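Local coordinates for hemolysin-related protein (PDB 6MLT), which probably helps hold Vibrio cholerae biofilms together as a secreted, carbohydrate- and metal-binding matrix protein built from a beta-propeller and a beta-prism lectin domain, at residues 479-484 with 605-610; 278-283 with 487-492; 531-536 with 565-570; 578-583 with 598-603; 33-38 with 523-528. One frame throughout, in Å; residues are numbered along the deposited sequence.

Contact 1 (479-484 with 605-610). With NA (sodium ion), chain H.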
# COMPACT_ATOMS: atom_id res chain seq x y z
N SER A 479 -1.62 8.19 10.24
CA SER A 479 -0.90 7.96 8.99
C SER A 479 0.51 7.53 9.34
O SER A 479 0.88 7.42 10.52
CB SER A 479 -0.91 9.20 8.10
OG SER A 479 -0.14 10.24 8.67
N ALA A 480 1.32 7.29 8.31
CA ALA A 480 2.66 6.74 8.50
C ALA A 480 3.65 7.49 7.62
O ALA A 480 3.31 7.95 6.53
CB ALA A 480 2.69 5.25 8.14
N TYR A 481 4.88 7.59 8.12
CA TYR A 481 5.98 8.19 7.38
C TYR A 481 7.29 7.88 8.10
O TYR A 481 7.32 7.81 9.33
CB TYR A 481 5.81 9.71 7.22
CG TYR A 481 7.04 10.37 6.63
CD1 TYR A 481 7.47 10.06 5.35
CD2 TYR A 481 7.77 11.30 7.37
CE1 TYR A 481 8.61 10.64 4.81
CE2 TYR A 481 8.91 11.90 6.84
CZ TYR A 481 9.33 11.56 5.56
OH TYR A 481 10.46 12.14 5.03
N ASP A 482 8.36 7.70 7.32
CA ASP A 482 9.70 7.43 7.85
C ASP A 482 10.43 8.76 8.00
O ASP A 482 11.14 9.21 7.11
CB ASP A 482 10.45 6.48 6.93
CG ASP A 482 11.87 6.20 7.40
OD1 ASP A 482 12.19 6.53 8.57
OD2 ASP A 482 12.66 5.67 6.61
N PHE A 483 10.24 9.40 9.16
CA PHE A 483 10.95 10.64 9.47
C PHE A 483 12.45 10.40 9.62
O PHE A 483 13.26 11.24 9.21
CB PHE A 483 10.42 11.25 10.76
CG PHE A 483 9.07 11.89 10.64
CD1 PHE A 483 8.94 13.18 10.17
CD2 PHE A 483 7.93 11.21 11.04
CE1 PHE A 483 7.70 13.78 10.07
CE2 PHE A 483 6.69 11.80 10.95
CZ PHE A 483 6.57 13.09 10.47
N THR A 484 12.83 9.30 10.25
CA THR A 484 14.23 9.11 10.63
C THR A 484 15.09 8.62 9.49
O THR A 484 16.31 8.75 9.56
CB THR A 484 14.34 8.12 11.80
OG1 THR A 484 13.88 6.83 11.38
CG2 THR A 484 13.53 8.60 13.00
N SER A 605 0.56 5.47 4.06
CA SER A 605 1.94 5.86 4.31
C SER A 605 2.43 6.82 3.23
O SER A 605 2.15 6.63 2.04
CB SER A 605 2.87 4.64 4.34
OG SER A 605 4.22 5.08 4.40
N ALA A 606 3.16 7.85 3.66
CA ALA A 606 3.78 8.80 2.74
C ALA A 606 5.14 8.36 2.23
O ALA A 606 5.72 9.04 1.39
CB ALA A 606 3.92 10.16 3.43
N THR A 607 5.67 7.24 2.73
CA THR A 607 7.06 6.87 2.44
C THR A 607 7.16 6.22 1.07
O THR A 607 6.51 5.20 0.81
CB THR A 607 7.59 5.92 3.51
OG1 THR A 607 7.48 6.54 4.79
CG2 THR A 607 9.07 5.57 3.23
N ILE A 608 7.99 6.79 0.19
CA ILE A 608 8.24 6.17 -1.11
C ILE A 608 9.11 4.95 -0.89
O ILE A 608 10.19 5.04 -0.30
CB ILE A 608 8.90 7.17 -2.07
CG1 ILE A 608 7.94 8.33 -2.37
CG2 ILE A 608 9.32 6.47 -3.38
CD1 ILE A 608 8.57 9.45 -3.20
N ARG A 609 8.65 3.79 -1.37
CA ARG A 609 9.37 2.54 -1.21
C ARG A 609 9.49 1.83 -2.55
O ARG A 609 8.54 1.79 -3.33
CB ARG A 609 8.67 1.61 -0.22
CG ARG A 609 8.96 1.95 1.22
CD ARG A 609 8.41 0.91 2.18
NE ARG A 609 8.89 1.20 3.53
CZ ARG A 609 8.27 1.99 4.39
NH1 ARG A 609 7.12 2.56 4.07
NH2 ARG A 609 8.81 2.20 5.59
N VAL A 610 10.68 1.28 -2.80
CA VAL A 610 10.94 0.43 -3.95
C VAL A 610 10.65 -1.02 -3.55
O VAL A 610 11.10 -1.45 -2.47
CB VAL A 610 12.39 0.58 -4.44
CG1 VAL A 610 12.67 -0.35 -5.62
CG2 VAL A 610 12.67 2.03 -4.81
NA NA H . 11.96 5.63 10.62
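Ala480 and Ser605 form a single backbone bridge. Its main bond runs from Ala606 N to Ala480 O, 2.9 Å long and nearly straight at 169°, and Ser605 CA leans on the same oxygen through a C-H...O contact. The second bond, from Asp482 N to Thr607 OG1, is equally short at 2.9 Å but bent, with 137° at the hydrogen. Thr607 reaches it because its OG1 stands beside its own backbone N, anti to the carbonyl carbon (chi1 -57°). Ser605 OG accepts Thr607 N at 3.1 Å, closing an ST turn. Asp489 is a further partner of both hydroxyls.

The apolar part is small: Ala606 CB meets Tyr481 CD1 at 4.0 Å. The Thr607 hydroxyl also comes against Tyr481 CD1, the two side chains crossing at about a right angle. Tyr481 CD2 sits over the centre of the Phe483 ring, and its OH is bonded to Arg567 O.

Sodium is the third element: Asp482 OD1 binds it at 2.3 Å and Thr484 OG1 at 2.4 Å, with Asp486, Ile488 and Glu490 completing the site. Gly485, just beyond the segment, also bonds the Asp482 carboxylate.

Strand 478-481 is the outermost of its sheet. Its backbone pairs with strand 490-494, the C-terminal tail bridges it at Ala480, and Tyr481 and Ala606 both pack on Val526 of strand 525-527.

Contact 2 (278-283 with 487-492). With NA (sodium ion), chain H.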
# COMPACT_ATOMS: atom_id res chain seq x y z
N ALA A 278 -3.63 2.62 9.44
CA ALA A 278 -2.50 2.67 8.53
C ALA A 278 -1.79 1.32 8.60
O ALA A 278 -1.72 0.70 9.67
CB ALA A 278 -1.54 3.81 8.88
N VAL A 279 -1.30 0.85 7.45
CA VAL A 279 -0.65 -0.45 7.34
C VAL A 279 0.68 -0.24 6.63
O VAL A 279 0.71 0.28 5.51
CB VAL A 279 -1.53 -1.46 6.57
CG1 VAL A 279 -0.86 -2.83 6.52
CG2 VAL A 279 -2.92 -1.53 7.19
N SER A 280 1.77 -0.64 7.27
CA SER A 280 3.07 -0.30 6.69
C SER A 280 4.17 -1.12 7.36
O SER A 280 3.91 -1.97 8.22
CB SER A 280 3.35 1.19 6.83
OG SER A 280 4.33 1.59 5.89
N SER A 281 5.40 -0.86 6.93
CA SER A 281 6.59 -1.46 7.53
C SER A 281 6.92 -0.69 8.81
O SER A 281 7.72 0.24 8.82
CB SER A 281 7.76 -1.43 6.55
OG SER A 281 7.46 -2.13 5.36
N PHE A 282 6.25 -1.09 9.89
CA PHE A 282 6.39 -0.44 11.19
C PHE A 282 7.33 -1.17 12.13
O PHE A 282 7.87 -0.55 13.05
CB PHE A 282 5.03 -0.36 11.90
CG PHE A 282 4.05 0.60 11.28
CD1 PHE A 282 4.33 1.95 11.21
CD2 PHE A 282 2.81 0.15 10.84
CE1 PHE A 282 3.40 2.84 10.68
CE2 PHE A 282 1.89 1.04 10.31
CZ PHE A 282 2.19 2.38 10.23
N LEU A 283 7.47 -2.48 11.97
CA LEU A 283 8.18 -3.33 12.92
C LEU A 283 9.58 -3.68 12.46
O LEU A 283 10.32 -4.32 13.21
CB LEU A 283 7.38 -4.61 13.17
CG LEU A 283 5.89 -4.41 13.49
CD1 LEU A 283 5.24 -5.75 13.83
CD2 LEU A 283 5.72 -3.42 14.63
N GLY A 487 14.23 3.41 7.02
CA GLY A 487 13.42 2.46 6.29
C GLY A 487 12.21 1.94 7.04
O GLY A 487 11.43 1.17 6.46
N ILE A 488 12.03 2.34 8.29
CA ILE A 488 10.90 1.92 9.12
C ILE A 488 10.01 3.13 9.36
O ILE A 488 10.48 4.18 9.80
CB ILE A 488 11.38 1.32 10.45
CG1 ILE A 488 12.38 0.18 10.18
CG2 ILE A 488 10.19 0.82 11.28
CD1 ILE A 488 12.97 -0.44 11.44
N ASP A 489 8.71 2.98 9.08
CA ASP A 489 7.78 4.09 9.25
C ASP A 489 7.54 4.37 10.73
O ASP A 489 7.46 3.45 11.55
CB ASP A 489 6.45 3.79 8.57
CG ASP A 489 6.47 4.03 7.06
OD1 ASP A 489 7.51 4.47 6.52
OD2 ASP A 489 5.42 3.79 6.41
N GLU A 490 7.45 5.66 11.06
CA GLU A 490 6.85 6.13 12.29
C GLU A 490 5.35 6.33 12.09
O GLU A 490 4.84 6.33 10.96
CB GLU A 490 7.52 7.44 12.74
CG GLU A 490 8.91 7.27 13.37
CD GLU A 490 10.02 6.96 12.36
OE1 GLU A 490 10.20 7.74 11.40
OE2 GLU A 490 10.72 5.94 12.54
N VAL A 491 4.63 6.49 13.20
CA VAL A 491 3.19 6.68 13.21
C VAL A 491 2.88 8.13 13.55
O VAL A 491 3.44 8.69 14.50
CB VAL A 491 2.50 5.74 14.22
CG1 VAL A 491 0.98 5.82 14.07
CG2 VAL A 491 2.99 4.31 14.05
N LEU A 492 1.95 8.72 12.80
CA LEU A 492 1.49 10.08 13.04
C LEU A 492 0.08 9.99 13.61
O LEU A 492 -0.80 9.39 12.99
CB LEU A 492 1.49 10.91 11.76
CG LEU A 492 2.84 11.18 11.10
CD1 LEU A 492 3.34 9.95 10.34
CD2 LEU A 492 2.70 12.36 10.16
NA NA H . 11.96 5.63 10.62
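Asp489 OD2 receives Ser280 OG at 2.5 Å, a very short bond, and is held by Ser605 OG as well. Ser280 comes from above the carboxylate, 46° out of its plane, its OG set anti to the backbone N (chi1 -160°). The other oxygen, Asp489 OD1, takes Thr607 OG1 and a salt bridge from Arg609. With so many donors round it, this buried carboxylate is probably kept charged.

The backbone of Asp489 is tied in too: its N donates to Ser281 O at 2.9 Å. Ser281 is the centre of an inverse gamma turn, and its carbonyl faces segment 487-492 where the chain turns a corner at Ser280.

The Phe282 ring packs alongside. Asp489 O lies at its edge, 3.5 Å from Phe282 CD1, and Glu490 O also sits near the ring plane. Phe282 CE1 touches Val491 CG2 at 3.7 Å, and Ser280 CB rests over one face, toward the rim. Ile488 CG2 comes to 3.2 Å from Phe282 O.

The same segment binds sodium through Ile488 O at 2.2 Å and Glu490 OE2 at 2.3 Å; Glu490 OE1 is farther, at 2.9 Å. Alternate residues from Asp482 to Glu490 thus wrap the ion, a DxDxDG-like metal loop between two blade strands, as in FG-GAP propeller repeats.

Contact 3 (531-536 with 565-570)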
# COMPACT_ATOMS: atom_id res chain seq x y z
N GLY A 531 9.45 18.94 -3.99
CA GLY A 531 10.11 17.92 -4.77
C GLY A 531 11.62 17.90 -4.63
O GLY A 531 12.29 17.28 -5.46
N ASN A 532 12.16 18.55 -3.60
CA ASN A 532 13.60 18.57 -3.37
C ASN A 532 14.01 17.69 -2.19
O ASN A 532 15.06 17.92 -1.58
CB ASN A 532 14.07 20.00 -3.16
CG ASN A 532 14.08 20.80 -4.45
OD1 ASN A 532 14.58 20.33 -5.47
ND2 ASN A 532 13.52 22.00 -4.41
N ASN A 533 13.21 16.67 -1.88
CA ASN A 533 13.58 15.63 -0.93
C ASN A 533 13.61 16.13 0.51
O ASN A 533 14.34 15.59 1.34
CB ASN A 533 14.94 15.01 -1.30
CG ASN A 533 15.07 13.57 -0.87
OD1 ASN A 533 14.07 12.86 -0.74
ND2 ASN A 533 16.29 13.11 -0.64
N ASN A 534 12.83 17.17 0.81
CA ASN A 534 12.67 17.64 2.18
C ASN A 534 11.19 17.96 2.39
O ASN A 534 10.71 19.02 1.97
CB ASN A 534 13.54 18.86 2.46
CG ASN A 534 13.56 19.23 3.94
OD1 ASN A 534 13.32 18.39 4.80
ND2 ASN A 534 13.85 20.49 4.22
N ALA A 535 10.48 17.05 3.05
CA ALA A 535 9.03 17.04 3.08
C ALA A 535 8.45 18.04 4.09
O ALA A 535 9.16 18.65 4.90
CB ALA A 535 8.53 15.63 3.42
N SER A 536 7.13 18.20 4.01
CA SER A 536 6.35 19.04 4.91
C SER A 536 5.34 18.17 5.65
O SER A 536 4.82 17.19 5.10
CB SER A 536 5.60 20.14 4.16
OG SER A 536 6.48 20.93 3.38
N PRO A 565 16.95 16.38 6.72
CA PRO A 565 15.79 16.53 5.84
C PRO A 565 14.86 15.34 5.96
O PRO A 565 15.26 14.23 6.32
CB PRO A 565 16.42 16.61 4.44
CG PRO A 565 17.71 15.87 4.57
CD PRO A 565 18.20 16.17 5.98
N TRP A 566 13.59 15.60 5.66
CA TRP A 566 12.56 14.55 5.62
C TRP A 566 12.49 14.03 4.19
O TRP A 566 11.81 14.61 3.34
CB TRP A 566 11.23 15.10 6.11
CG TRP A 566 11.22 15.43 7.58
CD1 TRP A 566 12.14 15.03 8.52
CD2 TRP A 566 10.26 16.22 8.28
NE1 TRP A 566 11.80 15.53 9.76
CE2 TRP A 566 10.65 16.27 9.63
CE3 TRP A 566 9.10 16.91 7.89
CZ2 TRP A 566 9.92 16.97 10.60
CZ3 TRP A 566 8.38 17.60 8.85
CH2 TRP A 566 8.80 17.63 10.19
N ARG A 567 13.20 12.94 3.94
CA ARG A 567 13.44 12.42 2.60
C ARG A 567 12.38 11.39 2.19
O ARG A 567 11.67 10.82 3.02
CB ARG A 567 14.82 11.77 2.53
CG ARG A 567 15.97 12.70 2.89
CD ARG A 567 17.32 12.00 2.74
NE ARG A 567 17.47 10.92 3.72
CZ ARG A 567 17.51 9.62 3.45
NH1 ARG A 567 17.42 9.16 2.20
NH2 ARG A 567 17.64 8.75 4.44
N ASN A 568 12.30 11.16 0.87
CA ASN A 568 11.55 10.05 0.30
C ASN A 568 10.06 10.11 0.65
O ASN A 568 9.43 9.09 0.92
CB ASN A 568 12.15 8.71 0.74
CG ASN A 568 13.53 8.49 0.18
OD1 ASN A 568 13.88 9.00 -0.88
ND2 ASN A 568 14.33 7.71 0.89
N ALA A 569 9.48 11.30 0.61
CA ALA A 569 8.05 11.48 0.83
C ALA A 569 7.31 11.71 -0.48
O ALA A 569 7.83 12.33 -1.42
CB ALA A 569 7.79 12.67 1.76
N THR A 570 6.08 11.21 -0.53
CA THR A 570 5.24 11.36 -1.72
C THR A 570 5.08 12.83 -2.09
O THR A 570 4.99 13.71 -1.23
CB THR A 570 3.86 10.73 -1.48
OG1 THR A 570 3.07 10.84 -2.67
CG2 THR A 570 3.13 11.44 -0.34
O HOH W 1 17.16 10.37 -0.26
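Asn533 and Asn534 each turn a side-chain carbonyl onto the backbone of 565-570. Asn533 OD1 accepts Asn568 N at 2.9 Å, and Asn534 OD1 accepts Trp566 N at 2.9 Å. In both residues CG is anti to the backbone N (chi1 -151° and -171°), which turns it toward 565-570. Between them the backbone replies: Ala535 N donates to Trp566 O at 2.8 Å. Ala535 CB then presses on Ala569 CB at 3.5 Å, tighter than usual for two carbons, and leans on Trp566 CB as well.

Next comes a water, which accepts from Asn533 ND2 at 2.9 Å and Arg567 NH1 at 2.8 Å. The amide and guanidinium planes are 82° apart, and the water bridges the two groups.

Farther out, Asp528 holds the loop through Asn533 N and Gly531 N, while Trp566 meets Phe483 edge-to-face.

Residues 531-536 lie in the connection between strand 525-527 and strand 536-541, which probably corresponds in position to the sodium-binding connection 482-490. Here asparagine side chains bond the backbone of the C-terminal tail instead, joining it to a loop between two strands of one blade.

Contact 4 (578-583 with 598-603)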
# COMPACT_ATOMS: atom_id res chain seq x y z
N PHE A 578 -5.37 6.88 0.49
CA PHE A 578 -4.15 7.00 -0.30
C PHE A 578 -3.23 5.81 -0.07
O PHE A 578 -2.97 5.42 1.08
CB PHE A 578 -3.41 8.29 0.07
CG PHE A 578 -2.10 8.43 -0.63
CD1 PHE A 578 -2.05 8.86 -1.94
CD2 PHE A 578 -0.92 8.09 0.01
CE1 PHE A 578 -0.83 8.97 -2.59
CE2 PHE A 578 0.29 8.20 -0.64
CZ PHE A 578 0.34 8.64 -1.93
N ASN A 579 -2.71 5.25 -1.16
CA ASN A 579 -1.72 4.17 -1.06
C ASN A 579 -0.85 4.10 -2.32
O ASN A 579 -0.50 3.01 -2.77
CB ASN A 579 -2.41 2.82 -0.81
CG ASN A 579 -3.10 2.28 -2.04
OD1 ASN A 579 -3.61 3.03 -2.87
ND2 ASN A 579 -3.13 0.96 -2.17
N PHE A 580 -0.51 5.26 -2.88
CA PHE A 580 0.42 5.40 -4.01
C PHE A 580 -0.11 4.86 -5.33
O PHE A 580 -0.03 5.55 -6.36
CB PHE A 580 1.75 4.70 -3.72
CG PHE A 580 2.64 5.44 -2.77
CD1 PHE A 580 3.32 6.57 -3.18
CD2 PHE A 580 2.81 4.99 -1.47
CE1 PHE A 580 4.15 7.25 -2.30
CE2 PHE A 580 3.63 5.66 -0.59
CZ PHE A 580 4.30 6.80 -1.00
N SER A 581 -0.61 3.63 -5.34
CA SER A 581 -0.73 2.88 -6.59
C SER A 581 -1.78 3.44 -7.53
O SER A 581 -1.74 3.13 -8.73
CB SER A 581 -1.05 1.42 -6.29
OG SER A 581 -0.03 0.88 -5.46
N ASP A 582 -2.72 4.26 -7.04
CA ASP A 582 -3.80 4.78 -7.87
C ASP A 582 -3.56 6.21 -8.32
O ASP A 582 -4.50 6.85 -8.81
CB ASP A 582 -5.13 4.69 -7.12
CG ASP A 582 -5.84 3.37 -7.36
OD1 ASP A 582 -5.77 2.87 -8.50
OD2 ASP A 582 -6.47 2.85 -6.41
N ILE A 583 -2.34 6.72 -8.20
CA ILE A 583 -2.07 8.10 -8.60
C ILE A 583 -0.61 8.20 -9.04
O ILE A 583 0.29 7.62 -8.41
CB ILE A 583 -2.41 9.08 -7.46
CG1 ILE A 583 -2.42 10.52 -7.98
CG2 ILE A 583 -1.44 8.94 -6.29
CD1 ILE A 583 -3.61 10.84 -8.86
N LEU A 598 1.88 -5.89 -3.62
CA LEU A 598 3.06 -6.56 -4.15
C LEU A 598 4.18 -5.58 -4.49
O LEU A 598 5.22 -6.00 -5.00
CB LEU A 598 2.70 -7.38 -5.39
CG LEU A 598 1.64 -8.47 -5.17
CD1 LEU A 598 1.36 -9.18 -6.47
CD2 LEU A 598 2.07 -9.47 -4.08
N THR A 599 3.99 -4.28 -4.21
CA THR A 599 5.01 -3.28 -4.49
C THR A 599 5.47 -2.70 -3.17
O THR A 599 6.31 -3.31 -2.48
CB THR A 599 4.49 -2.24 -5.49
OG1 THR A 599 3.21 -1.74 -5.09
CG2 THR A 599 4.36 -2.87 -6.88
N HIS A 600 4.99 -1.52 -2.77
CA HIS A 600 5.35 -0.91 -1.50
C HIS A 600 4.63 -1.55 -0.32
O HIS A 600 5.12 -1.44 0.81
CB HIS A 600 5.04 0.58 -1.54
CG HIS A 600 3.64 0.88 -1.98
ND1 HIS A 600 2.59 0.98 -1.10
CD2 HIS A 600 3.12 1.04 -3.22
CE1 HIS A 600 1.48 1.22 -1.78
NE2 HIS A 600 1.77 1.25 -3.06
N ASN A 601 3.49 -2.20 -0.55
CA ASN A 601 2.74 -2.91 0.48
C ASN A 601 2.48 -2.01 1.69
O ASN A 601 2.75 -2.38 2.84
CB ASN A 601 3.46 -4.19 0.90
CG ASN A 601 2.56 -5.12 1.68
OD1 ASN A 601 1.33 -5.02 1.60
ND2 ASN A 601 3.15 -6.04 2.44
N SER A 602 1.93 -0.83 1.43
CA SER A 602 1.57 0.10 2.49
C SER A 602 0.22 0.72 2.17
O SER A 602 -0.26 0.66 1.03
CB SER A 602 2.62 1.21 2.66
OG SER A 602 2.61 2.09 1.55
N PHE A 603 -0.38 1.33 3.19
CA PHE A 603 -1.66 2.02 3.04
C PHE A 603 -1.68 3.17 4.03
O PHE A 603 -1.45 2.98 5.22
CB PHE A 603 -2.83 1.05 3.28
CG PHE A 603 -4.05 1.38 2.47
CD1 PHE A 603 -4.91 2.39 2.88
CD2 PHE A 603 -4.34 0.69 1.30
CE1 PHE A 603 -6.03 2.70 2.14
CE2 PHE A 603 -5.46 1.00 0.55
CZ PHE A 603 -6.31 2.01 0.97
O HOH W 2 1.92 -0.24 -6.92
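His600 takes Phe580 on one face: Phe580 CD2 stands 4.0 Å above the imidazole plane, over its centre. The pair is edge-to-face, ring centroids 5.1 Å apart and planes at 63°. Ser581 OG and Ser602 O lie at the imidazole edge. Phe580 offers a face in turn to Phe578 CE2, and Phe580 N sits over the centre of the Phe578 ring. On the Phe603 ring, Asn579 CB makes a CH-pi contact 3.5 Å above one face, offset toward the rim.

Both imidazole nitrogens are engaged. His600 NE2 pairs with Ser581 OG at 3.0 Å, with the direction undecided, and so does His600 ND1 with Ser602 OG at 2.9 Å. A lesser, longer and bent bond from Ser602 N approaches His600 ND1 at 3.2 Å, 33° out of the ring plane. Bonds at both nitrogens hold the ring's rotation; chi1 of 51° puts CG between backbone N and carbonyl carbon.

Beside them, one water joins Ser581 OG and Thr599 OG1, 2.7 Å from each hydroxyl oxygen. Thr599 OG1 is bonded to Ser596 O and Pro595 O too.

The two segments run nearly antiparallel without strand pairing, and a type I beta turn from Phe580 to Ile583 carries the chain off. All this is consistent with an irregular C-terminal segment, after the last strand 553-559, packed against the propeller, with Phe603 laid against strand 224-227 and its backbone bonded to Val279.

Contact 5 (33-38 with 523-528)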
# COMPACT_ATOMS: atom_id res chain seq x y z
N ALA A 33 -11.19 17.73 8.63
CA ALA A 33 -11.08 16.65 7.67
C ALA A 33 -9.66 16.62 7.12
O ALA A 33 -8.99 17.66 7.03
CB ALA A 33 -12.08 16.80 6.51
N ALA A 34 -9.20 15.43 6.78
CA ALA A 34 -7.80 15.24 6.41
C ALA A 34 -7.46 16.10 5.19
O ALA A 34 -8.27 16.23 4.27
CB ALA A 34 -7.51 13.77 6.12
N PRO A 35 -6.27 16.68 5.15
CA PRO A 35 -5.89 17.51 4.00
C PRO A 35 -5.53 16.66 2.79
O PRO A 35 -5.12 15.51 2.91
CB PRO A 35 -4.67 18.28 4.51
CG PRO A 35 -4.04 17.33 5.49
CD PRO A 35 -5.16 16.54 6.11
N ILE A 36 -5.67 17.28 1.62
CA ILE A 36 -5.35 16.69 0.33
C ILE A 36 -4.24 17.51 -0.30
O ILE A 36 -4.22 18.74 -0.14
CB ILE A 36 -6.60 16.67 -0.58
CG1 ILE A 36 -7.69 15.76 -0.00
CG2 ILE A 36 -6.25 16.29 -2.00
CD1 ILE A 36 -7.25 14.37 0.26
N VAL A 37 -3.34 16.86 -1.03
CA VAL A 37 -2.14 17.51 -1.56
C VAL A 37 -2.04 17.21 -3.05
O VAL A 37 -1.85 16.06 -3.45
CB VAL A 37 -0.86 17.05 -0.84
CG1 VAL A 37 0.38 17.71 -1.47
CG2 VAL A 37 -0.94 17.39 0.64
N VAL A 38 -2.12 18.26 -3.87
CA VAL A 38 -2.04 18.16 -5.33
C VAL A 38 -1.54 19.50 -5.87
O VAL A 38 -1.63 20.54 -5.21
CB VAL A 38 -3.40 17.81 -5.97
CG1 VAL A 38 -3.78 16.35 -5.70
CG2 VAL A 38 -4.49 18.76 -5.46
N TYR A 523 -6.39 12.90 9.71
CA TYR A 523 -5.04 12.53 10.12
C TYR A 523 -4.06 13.54 9.55
O TYR A 523 -4.38 14.27 8.60
CB TYR A 523 -4.67 11.10 9.66
CG TYR A 523 -4.94 10.80 8.20
CD1 TYR A 523 -4.13 11.34 7.21
CD2 TYR A 523 -5.98 9.97 7.81
CE1 TYR A 523 -4.37 11.08 5.86
CE2 TYR A 523 -6.22 9.69 6.46
CZ TYR A 523 -5.41 10.25 5.49
OH TYR A 523 -5.62 9.99 4.16
N PRO A 524 -2.86 13.63 10.12
CA PRO A 524 -1.82 14.47 9.51
C PRO A 524 -1.25 13.80 8.28
O PRO A 524 -1.29 12.58 8.12
CB PRO A 524 -0.76 14.60 10.62
CG PRO A 524 -1.35 13.95 11.84
CD PRO A 524 -2.38 12.99 11.35
N VAL A 525 -0.69 14.63 7.39
CA VAL A 525 -0.15 14.17 6.11
C VAL A 525 1.28 14.69 5.96
O VAL A 525 1.54 15.87 6.21
CB VAL A 525 -1.02 14.65 4.93
CG1 VAL A 525 -0.28 14.50 3.59
CG2 VAL A 525 -2.34 13.89 4.92
N VAL A 526 2.18 13.82 5.53
CA VAL A 526 3.52 14.23 5.10
C VAL A 526 3.56 14.19 3.59
O VAL A 526 3.16 13.19 2.97
CB VAL A 526 4.60 13.33 5.71
CG1 VAL A 526 5.98 13.67 5.13
CG2 VAL A 526 4.62 13.48 7.23
N ALA A 527 4.04 15.27 2.98
CA ALA A 527 4.22 15.31 1.54
C ALA A 527 5.38 16.24 1.21
O ALA A 527 5.60 17.26 1.88
CB ALA A 527 2.96 15.79 0.82
N ASP A 528 6.12 15.86 0.17
CA ASP A 528 7.24 16.65 -0.35
C ASP A 528 6.67 17.63 -1.37
O ASP A 528 6.52 17.31 -2.55
CB ASP A 528 8.31 15.75 -0.96
CG ASP A 528 9.52 16.53 -1.46
OD1 ASP A 528 9.50 17.78 -1.38
OD2 ASP A 528 10.48 15.89 -1.93
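Ala34 puts its methyl squarely on the Tyr523 ring: CB lies 4.1 Å from the ring centroid, only 7° off the normal, a CH-pi contact over the centre. Tyr523 CB leaves its backbone away from 33-38, but chi1 of 50° sets CG between the backbone N and the carbonyl carbon, and the ring comes back toward Ala34. Its hydroxyl is tied down by Tyr576 O and Trp573 NE1.

Next along the chain, the Pro35 ring is the bump. Pro35 CD settles on Tyr523 O at 3.5 Å, and Pro35 CG butts against Val525 CG2 at 3.9 Å. Val525 then rises as a forked knob between Pro35 and Val37, one methyl to each: CG2 meets the proline and CG1 faces Val37 CG2 at 4.2 Å. Val525 passes alongside both of them, pointing the opposite way. Farther on, Val37 CG1 meets the Ala527 methyl, CB, at 3.9 Å.

Contact is wholly by shape. Pro35 O and Tyr523 N are both buried here without a polar partner.

The segments run almost parallel, 12° apart, yet belong to different sheets. Strand 36-38 pairs with strand 56-63, and strand 525-527 is the outermost of its sheet, beside strand 536-541. This is consistent with two adjacent propeller blades whose strands 36-38 and 525-527 pack side chain against side chain, with Ile538 of strand 536-541 touching both Pro35 and Val37, and Asp56 of a calcium site bonded through its backbone to Val38.

In the fold
Contacts 1 and 2 are two sides of one site: their centres lie 7 Å apart, both bind the same sodium ion, and strands 478-481 and 490-494 are neighbours in one sheet. The C-terminal tail links contact 1 to contacts 3 and 4. It touches contact 3 through the backbone pair of Ile608 and Asn568, centres 10 Å apart, and contact 4 through Phe580 against residues 605-607, centres 11 Å apart. Contact 4 also reaches contact 2. Contact 5 lies nearer the calcium sites, the Val37 side chain about 9 Å from a calcium ion, and joins contact 3 through strand pairing of Ala527 with Ser536.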